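PDB 2ECE: 462aa long hypothetical selenium-binding protein from Sulfolobus tokodaii, which is of unknown function, adopts a beta-propeller fold and may bind selenium. Local coordinates for residues A[65-70]-A[120-125]; A[98-103]-A[109-114]. All coordinates share one frame; numbering follows the deposited sequence.

Contact 1: A[65-70]-A[120-125]; sequences ELPYIN and PKIIKV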
ATOM      1  N   GLU A  65     -17.636   5.882 -10.351  1.00 25.78           N
ATOM      2  CA  GLU A  65     -18.096   4.518 -10.543  1.00 28.49           C
ATOM      3  C   GLU A  65     -17.512   3.910 -11.823  1.00 27.83           C
ATOM      4  O   GLU A  65     -17.561   4.516 -12.896  1.00 27.78           O
ATOM      5  CB  GLU A  65     -19.632   4.504 -10.528  1.00 31.91           C
ATOM      6  CG  GLU A  65     -20.170   4.705  -9.105  1.00 37.61           C
ATOM      7  CD  GLU A  65     -21.649   5.063  -9.026  1.00 41.11           C
ATOM      8  OE1 GLU A  65     -22.342   5.056 -10.068  1.00 43.41           O
ATOM      9  OE2 GLU A  65     -22.116   5.351  -7.900  1.00 42.60           O
ATOM     10  N   LEU A  66     -16.933   2.717 -11.690  1.00 25.58           N
ATOM     11  CA  LEU A  66     -16.304   2.028 -12.818  1.00 25.44           C
ATOM     12  C   LEU A  66     -17.300   1.315 -13.732  1.00 25.25           C
ATOM     13  O   LEU A  66     -18.366   0.905 -13.293  1.00 24.22           O
ATOM     14  CB  LEU A  66     -15.261   1.036 -12.293  1.00 23.44           C
ATOM     15  CG  LEU A  66     -14.201   1.718 -11.416  1.00 23.47           C
ATOM     16  CD1 LEU A  66     -13.220   0.689 -10.890  1.00 20.53           C
ATOM     17  CD2 LEU A  66     -13.479   2.793 -12.234  1.00 22.57           C
ATOM     18  N   PRO A  67     -16.950   1.158 -15.022  1.00 25.40           N
ATOM     19  CA  PRO A  67     -17.808   0.499 -16.017  1.00 26.77           C
ATOM     20  C   PRO A  67     -17.904  -1.021 -15.944  1.00 27.59           C
ATOM     21  O   PRO A  67     -18.741  -1.612 -16.621  1.00 29.50           O
ATOM     22  CB  PRO A  67     -17.218   0.969 -17.341  1.00 26.30           C
ATOM     23  CG  PRO A  67     -15.755   1.056 -17.018  1.00 26.62           C
ATOM     24  CD  PRO A  67     -15.772   1.757 -15.673  1.00 24.29           C
ATOM     25  N   TYR A  68     -17.048  -1.659 -15.153  1.00 26.47           N
ATOM     26  CA  TYR A  68     -17.105  -3.114 -15.028  1.00 27.45           C
ATOM     27  C   TYR A  68     -17.190  -3.530 -13.569  1.00 27.55           C
ATOM     28  O   TYR A  68     -16.898  -2.745 -12.666  1.00 26.10           O
ATOM     29  CB  TYR A  68     -15.877  -3.790 -15.655  1.00 27.48           C
ATOM     30  CG  TYR A  68     -15.641  -3.469 -17.110  1.00 28.72           C
ATOM     31  CD1 TYR A  68     -14.820  -2.408 -17.482  1.00 27.86           C
ATOM     32  CD2 TYR A  68     -16.240  -4.226 -18.119  1.00 29.08           C
ATOM     33  CE1 TYR A  68     -14.595  -2.106 -18.822  1.00 28.11           C
ATOM     34  CE2 TYR A  68     -16.023  -3.933 -19.464  1.00 29.58           C
ATOM     35  CZ  TYR A  68     -15.200  -2.874 -19.808  1.00 29.12           C
ATOM     36  OH  TYR A  68     -14.973  -2.582 -21.131  1.00 27.40           O
ATOM     37  N   ILE A  69     -17.569  -4.782 -13.349  1.00 26.87           N
ATOM     38  CA  ILE A  69     -17.701  -5.327 -12.009  1.00 28.23           C
ATOM     39  C   ILE A  69     -16.531  -6.261 -11.691  1.00 27.79           C
ATOM     40  O   ILE A  69     -15.895  -6.797 -12.594  1.00 29.35           O
ATOM     41  CB  ILE A  69     -19.052  -6.080 -11.878  1.00 30.30           C
ATOM     42  CG1 ILE A  69     -20.199  -5.066 -11.924  1.00 29.48           C
ATOM     43  CG2 ILE A  69     -19.100  -6.876 -10.593  1.00 30.86           C
ATOM     44  CD1 ILE A  69     -21.564  -5.682 -12.135  1.00 33.09           C
ATOM     45  N   ASN A  70     -16.246  -6.423 -10.402  1.00 27.17           N
ATOM     46  CA  ASN A  70     -15.169  -7.282  -9.905  1.00 27.69           C
ATOM     47  C   ASN A  70     -13.728  -6.962 -10.326  1.00 25.64           C
ATOM     48  O   ASN A  70     -12.931  -7.873 -10.534  1.00 25.54           O
ATOM     49  CB  ASN A  70     -15.466  -8.753 -10.225  1.00 31.77           C
ATOM     50  CG  ASN A  70     -16.675  -9.276  -9.474  1.00 34.73           C
ATOM     51  OD1 ASN A  70     -16.867  -8.979  -8.290  1.00 38.30           O
ATOM     52  ND2 ASN A  70     -17.492 -10.068 -10.153  1.00 38.45           N
ATOM     53  N   PRO A 120     -13.371  13.804 -10.523  1.00 24.33           N
ATOM     54  CA  PRO A 120     -12.470  13.186 -11.502  1.00 23.75           C
ATOM     55  C   PRO A 120     -13.298  12.397 -12.510  1.00 25.26           C
ATOM     56  O   PRO A 120     -14.401  11.961 -12.190  1.00 23.88           O
ATOM     57  CB  PRO A 120     -11.598  12.264 -10.643  1.00 22.93           C
ATOM     58  CG  PRO A 120     -11.742  12.830  -9.235  1.00 23.76           C
ATOM     59  CD  PRO A 120     -13.183  13.208  -9.190  1.00 21.32           C
ATOM     60  N   LYS A 121     -12.769  12.216 -13.716  1.00 25.35           N
ATOM     61  CA  LYS A 121     -13.479  11.465 -14.750  1.00 27.32           C
ATOM     62  C   LYS A 121     -12.561  10.456 -15.430  1.00 25.96           C
ATOM     63  O   LYS A 121     -11.399  10.750 -15.690  1.00 23.77           O
ATOM     64  CB  LYS A 121     -14.044  12.420 -15.810  1.00 29.33           C
ATOM     65  CG  LYS A 121     -15.222  13.276 -15.345  1.00 33.59           C
ATOM     66  CD  LYS A 121     -15.650  14.247 -16.440  1.00 34.37           C
ATOM     67  CE  LYS A 121     -16.887  15.051 -16.059  1.00 35.87           C
ATOM     68  NZ  LYS A 121     -18.127  14.224 -16.003  1.00 36.15           N
ATOM     69  N   ILE A 122     -13.089   9.267 -15.712  1.00 25.32           N
ATOM     70  CA  ILE A 122     -12.315   8.237 -16.396  1.00 23.85           C
ATOM     71  C   ILE A 122     -12.166   8.714 -17.833  1.00 24.08           C
ATOM     72  O   ILE A 122     -13.167   8.949 -18.509  1.00 25.12           O
ATOM     73  CB  ILE A 122     -13.060   6.888 -16.429  1.00 23.59           C
ATOM     74  CG1 ILE A 122     -13.338   6.399 -15.007  1.00 22.46           C
ATOM     75  CG2 ILE A 122     -12.241   5.864 -17.215  1.00 21.30           C
ATOM     76  CD1 ILE A 122     -14.242   5.176 -14.966  1.00 23.28           C
ATOM     77  N   ILE A 123     -10.934   8.862 -18.305  1.00 22.69           N
ATOM     78  CA  ILE A 123     -10.721   9.315 -19.669  1.00 23.04           C
ATOM     79  C   ILE A 123     -10.093   8.269 -20.580  1.00 25.05           C
ATOM     80  O   ILE A 123     -10.006   8.472 -21.791  1.00 25.37           O
ATOM     81  CB  ILE A 123      -9.875  10.617 -19.708  1.00 24.05           C
ATOM     82  CG1 ILE A 123      -8.600  10.462 -18.876  1.00 22.83           C
ATOM     83  CG2 ILE A 123     -10.716  11.788 -19.220  1.00 24.41           C
ATOM     84  CD1 ILE A 123      -7.390  10.051 -19.684  1.00 21.55           C
ATOM     85  N   LYS A 124      -9.668   7.147 -20.006  1.00 24.59           N
ATOM     86  CA  LYS A 124      -9.063   6.071 -20.790  1.00 25.16           C
ATOM     87  C   LYS A 124      -9.035   4.756 -20.019  1.00 25.71           C
ATOM     88  O   LYS A 124      -8.814   4.733 -18.805  1.00 23.73           O
ATOM     89  CB  LYS A 124      -7.636   6.441 -21.209  1.00 27.02           C
ATOM     90  CG  LYS A 124      -6.946   5.376 -22.075  1.00 30.22           C
ATOM     91  CD  LYS A 124      -5.679   5.917 -22.733  1.00 32.69           C
ATOM     92  CE  LYS A 124      -5.146   4.960 -23.795  1.00 34.43           C
ATOM     93  NZ  LYS A 124      -4.149   5.613 -24.688  1.00 37.04           N
ATOM     94  N   VAL A 125      -9.281   3.662 -20.729  1.00 24.34           N
ATOM     95  CA  VAL A 125      -9.264   2.343 -20.122  1.00 24.93           C
ATOM     96  C   VAL A 125      -8.342   1.431 -20.915  1.00 26.63           C
ATOM     97  O   VAL A 125      -8.425   1.370 -22.142  1.00 26.34           O
ATOM     98  CB  VAL A 125     -10.665   1.694 -20.109  1.00 26.08           C
ATOM     99  CG1 VAL A 125     -10.579   0.284 -19.532  1.00 24.56           C
ATOM    100  CG2 VAL A 125     -11.635   2.541 -19.288  1.00 23.57           C
TER
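Ile122 reaches out of strand 121-126 with its delta methyl and sets it against two residues of the loop that follows strand 60-65. Its CD1 is 3.7 Å from CD2 of Leu66 and 3.8 Å from CD of Pro67, so a single methyl group serves both neighbours. The two approaches differ. Leu66 lies nearly perpendicular to the isoleucine side chain and offers one branch of its fork, whereas Pro67 and Ile122 reach toward each other, the CD corner of the ring meeting the delta methyl. What carries the methyl so far is an extended chain: CG1 stands opposite the carbonyl carbon (chi1 -60°), and CD1 continues the run outward with chi2 at 172°. The same methyl also passes 4.0 Å from the backbone O of Glu65, a plain van der Waals approach.

The backbones stay well apart, with the CA atoms of Leu66 and Ile122 separated by 8.2 Å, and the gap is bridged mainly by side chains. Tyr109 of strand 108-112 touches both Leu66 and Pro67, and Val64 packs on Ile122, which extends the apolar patch onto strands 108-112 and 60-65. Further along, strand 121-126 carries a classic beta bulge at Ile123 and Lys124, opposite Ile110, and Lys124 NZ makes a salt bridge with Glu175.

Leu66 is buried while Pro67 is exposed and Ile122 partly so, which places this patch where the interior meets the surface. Apolar packing alone joins the two segments: the 146 Å² they bury is modest, and the contact is held by shape and exclusion of water, without directional bonds.

Contact 2: A[98-103]-A[109-114]; sequences LIVPGL and YIIDTK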
ATOM      1  N   LEU A  98      -5.038   9.692 -12.017  1.00 17.65           N
ATOM      2  CA  LEU A  98      -4.943   8.598 -11.066  1.00 19.25           C
ATOM      3  C   LEU A  98      -4.868   7.374 -11.975  1.00 18.62           C
ATOM      4  O   LEU A  98      -5.667   7.240 -12.910  1.00 18.72           O
ATOM      5  CB  LEU A  98      -6.193   8.508 -10.180  1.00 17.97           C
ATOM      6  CG  LEU A  98      -6.436   9.640  -9.175  1.00 18.77           C
ATOM      7  CD1 LEU A  98      -7.744   9.372  -8.421  1.00 18.97           C
ATOM      8  CD2 LEU A  98      -5.266   9.726  -8.197  1.00 17.27           C
ATOM      9  N   ILE A  99      -3.893   6.509 -11.716  1.00 17.48           N
ATOM     10  CA  ILE A  99      -3.684   5.277 -12.473  1.00 15.32           C
ATOM     11  C   ILE A  99      -4.251   4.205 -11.541  1.00 17.01           C
ATOM     12  O   ILE A  99      -3.637   3.876 -10.524  1.00 13.85           O
ATOM     13  CB  ILE A  99      -2.172   5.040 -12.706  1.00 15.52           C
ATOM     14  CG1 ILE A  99      -1.540   6.292 -13.317  1.00 15.90           C
ATOM     15  CG2 ILE A  99      -1.950   3.855 -13.629  1.00 13.98           C
ATOM     16  CD1 ILE A  99      -2.119   6.675 -14.663  1.00 15.34           C
ATOM     17  N   VAL A 100      -5.426   3.679 -11.893  1.00 16.60           N
ATOM     18  CA  VAL A 100      -6.137   2.703 -11.069  1.00 15.76           C
ATOM     19  C   VAL A 100      -6.279   1.321 -11.697  1.00 16.38           C
ATOM     20  O   VAL A 100      -7.098   1.120 -12.591  1.00 16.43           O
ATOM     21  CB  VAL A 100      -7.549   3.235 -10.738  1.00 17.16           C
ATOM     22  CG1 VAL A 100      -8.266   2.284  -9.777  1.00 16.10           C
ATOM     23  CG2 VAL A 100      -7.438   4.641 -10.149  1.00 18.10           C
ATOM     24  N   PRO A 101      -5.505   0.337 -11.204  1.00 16.52           N
ATOM     25  CA  PRO A 101      -5.571  -1.016 -11.754  1.00 15.95           C
ATOM     26  C   PRO A 101      -6.499  -1.959 -10.994  1.00 16.55           C
ATOM     27  O   PRO A 101      -6.821  -1.733  -9.823  1.00 15.41           O
ATOM     28  CB  PRO A 101      -4.121  -1.470 -11.669  1.00 15.29           C
ATOM     29  CG  PRO A 101      -3.732  -0.930 -10.310  1.00 16.57           C
ATOM     30  CD  PRO A 101      -4.326   0.485 -10.327  1.00 16.15           C
ATOM     31  N   GLY A 102      -6.926  -3.022 -11.668  1.00 16.30           N
ATOM     32  CA  GLY A 102      -7.774  -4.005 -11.019  1.00 15.52           C
ATOM     33  C   GLY A 102      -6.877  -5.142 -10.564  1.00 16.98           C
ATOM     34  O   GLY A 102      -6.214  -5.782 -11.394  1.00 16.27           O
ATOM     35  N   LEU A 103      -6.830  -5.396  -9.258  1.00 15.97           N
ATOM     36  CA  LEU A 103      -5.988  -6.472  -8.741  1.00 17.79           C
ATOM     37  C   LEU A 103      -6.493  -7.845  -9.217  1.00 19.46           C
ATOM     38  O   LEU A 103      -5.729  -8.806  -9.262  1.00 20.33           O
ATOM     39  CB  LEU A 103      -5.932  -6.421  -7.209  1.00 16.32           C
ATOM     40  CG  LEU A 103      -5.082  -7.475  -6.486  1.00 16.56           C
ATOM     41  CD1 LEU A 103      -3.647  -7.470  -6.996  1.00 15.70           C
ATOM     42  CD2 LEU A 103      -5.114  -7.184  -4.990  1.00 16.53           C
ATOM     43  N   TYR A 109      -7.444   1.855 -15.292  1.00 18.93           N
ATOM     44  CA  TYR A 109      -8.228   3.045 -15.585  1.00 19.53           C
ATOM     45  C   TYR A 109      -7.308   4.253 -15.448  1.00 20.42           C
ATOM     46  O   TYR A 109      -6.430   4.282 -14.574  1.00 21.80           O
ATOM     47  CB  TYR A 109      -9.389   3.194 -14.598  1.00 19.74           C
ATOM     48  CG  TYR A 109     -10.366   2.043 -14.599  1.00 20.33           C
ATOM     49  CD1 TYR A 109     -10.252   1.002 -13.680  1.00 18.66           C
ATOM     50  CD2 TYR A 109     -11.425   2.011 -15.504  1.00 21.22           C
ATOM     51  CE1 TYR A 109     -11.172  -0.040 -13.656  1.00 18.75           C
ATOM     52  CE2 TYR A 109     -12.349   0.972 -15.492  1.00 20.49           C
ATOM     53  CZ  TYR A 109     -12.222  -0.049 -14.566  1.00 20.41           C
ATOM     54  OH  TYR A 109     -13.149  -1.069 -14.546  1.00 19.16           O
ATOM     55  N   ILE A 110      -7.502   5.236 -16.318  1.00 20.33           N
ATOM     56  CA  ILE A 110      -6.733   6.474 -16.275  1.00 19.81           C
ATOM     57  C   ILE A 110      -7.809   7.495 -15.927  1.00 22.10           C
ATOM     58  O   ILE A 110      -8.700   7.769 -16.740  1.00 22.01           O
ATOM     59  CB  ILE A 110      -6.122   6.821 -17.650  1.00 20.52           C
ATOM     60  CG1 ILE A 110      -5.342   5.620 -18.202  1.00 20.50           C
ATOM     61  CG2 ILE A 110      -5.197   8.023 -17.512  1.00 20.45           C
ATOM     62  CD1 ILE A 110      -4.198   5.156 -17.318  1.00 20.58           C
ATOM     63  N   ILE A 111      -7.735   8.041 -14.716  1.00 21.39           N
ATOM     64  CA  ILE A 111      -8.734   8.989 -14.237  1.00 21.10           C
ATOM     65  C   ILE A 111      -8.180  10.404 -14.079  1.00 21.48           C
ATOM     66  O   ILE A 111      -7.290  10.656 -13.267  1.00 20.55           O
ATOM     67  CB  ILE A 111      -9.336   8.479 -12.904  1.00 20.49           C
ATOM     68  CG1 ILE A 111      -9.912   7.076 -13.123  1.00 19.64           C
ATOM     69  CG2 ILE A 111     -10.430   9.423 -12.409  1.00 22.89           C
ATOM     70  CD1 ILE A 111     -10.398   6.390 -11.867  1.00 19.18           C
ATOM     71  N   ASP A 112      -8.731  11.323 -14.868  1.00 20.54           N
ATOM     72  CA  ASP A 112      -8.317  12.723 -14.888  1.00 22.37           C
ATOM     73  C   ASP A 112      -8.900  13.509 -13.710  1.00 22.12           C
ATOM     74  O   ASP A 112     -10.110  13.505 -13.496  1.00 24.42           O
ATOM     75  CB  ASP A 112      -8.780  13.354 -16.207  1.00 22.80           C
ATOM     76  CG  ASP A 112      -8.078  14.667 -16.518  1.00 25.37           C
ATOM     77  OD1 ASP A 112      -7.372  15.204 -15.637  1.00 25.43           O
ATOM     78  OD2 ASP A 112      -8.240  15.166 -17.652  1.00 24.01           O
ATOM     79  N   THR A 113      -8.042  14.187 -12.954  1.00 21.45           N
ATOM     80  CA  THR A 113      -8.500  14.976 -11.815  1.00 20.88           C
ATOM     81  C   THR A 113      -8.631  16.467 -12.146  1.00 23.02           C
ATOM     82  O   THR A 113      -8.907  17.286 -11.261  1.00 22.60           O
ATOM     83  CB  THR A 113      -7.554  14.835 -10.612  1.00 20.25           C
ATOM     84  OG1 THR A 113      -6.242  15.285 -10.973  1.00 20.19           O
ATOM     85  CG2 THR A 113      -7.496  13.387 -10.150  1.00 20.99           C
ATOM     86  N   LYS A 114      -8.427  16.820 -13.414  1.00 23.13           N
ATOM     87  CA  LYS A 114      -8.543  18.209 -13.845  1.00 25.36           C
ATOM     88  C   LYS A 114      -9.668  18.341 -14.874  1.00 26.19           C
ATOM     89  O   LYS A 114      -9.950  17.401 -15.618  1.00 24.44           O
ATOM     90  CB  LYS A 114      -7.216  18.701 -14.449  1.00 27.04           C
ATOM     91  CG  LYS A 114      -6.071  18.773 -13.437  1.00 29.55           C
ATOM     92  CD  LYS A 114      -4.807  19.370 -14.039  1.00 33.09           C
ATOM     93  CE  LYS A 114      -3.626  19.284 -13.064  1.00 35.41           C
ATOM     94  NZ  LYS A 114      -3.878  20.005 -11.783  1.00 35.76           N
TER
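A beta hairpin made of strands 97-101 and 108-112, the two inner strands of a four-stranded antiparallel sheet, supplies this contact. Leu98 with Ile111 and Val100 with Tyr109 are hydrogen-bonded pairs, each closed by two backbone bonds. In the first, Leu98 N gives to Ile111 O at 2.8 Å and Ile111 N returns to Leu98 O at 2.9 Å, almost straight at 175°. In the second, Tyr109 N reaches Val100 O at 2.8 Å. That oxygen also lies 3.3 Å from Tyr109 CD1, at the ring edge and near the ring plane.

Ile99 and Ile110 form the non-hydrogen-bonded pair between them. Their side chains run alongside each other in one direction, and the delta methyls meet, CD1 to CD1 at 3.7 Å. Matching torsions put them there, chi2 being close to -60° in both. On the face of Leu98, Val100, Tyr109 and Ile111, CG2 of Val100 slants across to CD1 of Ile111 at 3.8 Å, while CG of Leu98 meets CG2 of Thr113, the two side chains crossing at about a right angle.

Several polar ends have partners outside the hairpin segments: Tyr109 OH bonds to Asp71, and Thr113 OG1 to the backbone O of Arg96. Asp112 OD1 accepts from Lys114 N at 2.9 Å, an Asx turn just where strand 108-112 stops, and it also pairs with Arg96. In this beta-propeller protein the four-stranded antiparallel sheet, its strands following each other in sequence, is consistent with one blade.

From the N terminus, the chain leaves strand 60-65 through the loop 65-70, enters the next sheet at strand 77-78, and runs through strands 97-101 and 108-112 before reaching 120-125. Contact 1 closes this long excursion of 49 intervening residues. Contact 2 lies nested inside it, closing the hairpin between strands 97-101 and 108-112, with five residues between its segments. Strands 108-112 and 121-126 are consecutive and adjacent, stitched by Asp112 N to Lys121 O and Ile110 N to Lys124 O. Contact 2 thus builds the middle of one sheet, and contact 1 ties its outermost strand back to the loop leaving the preceding sheet.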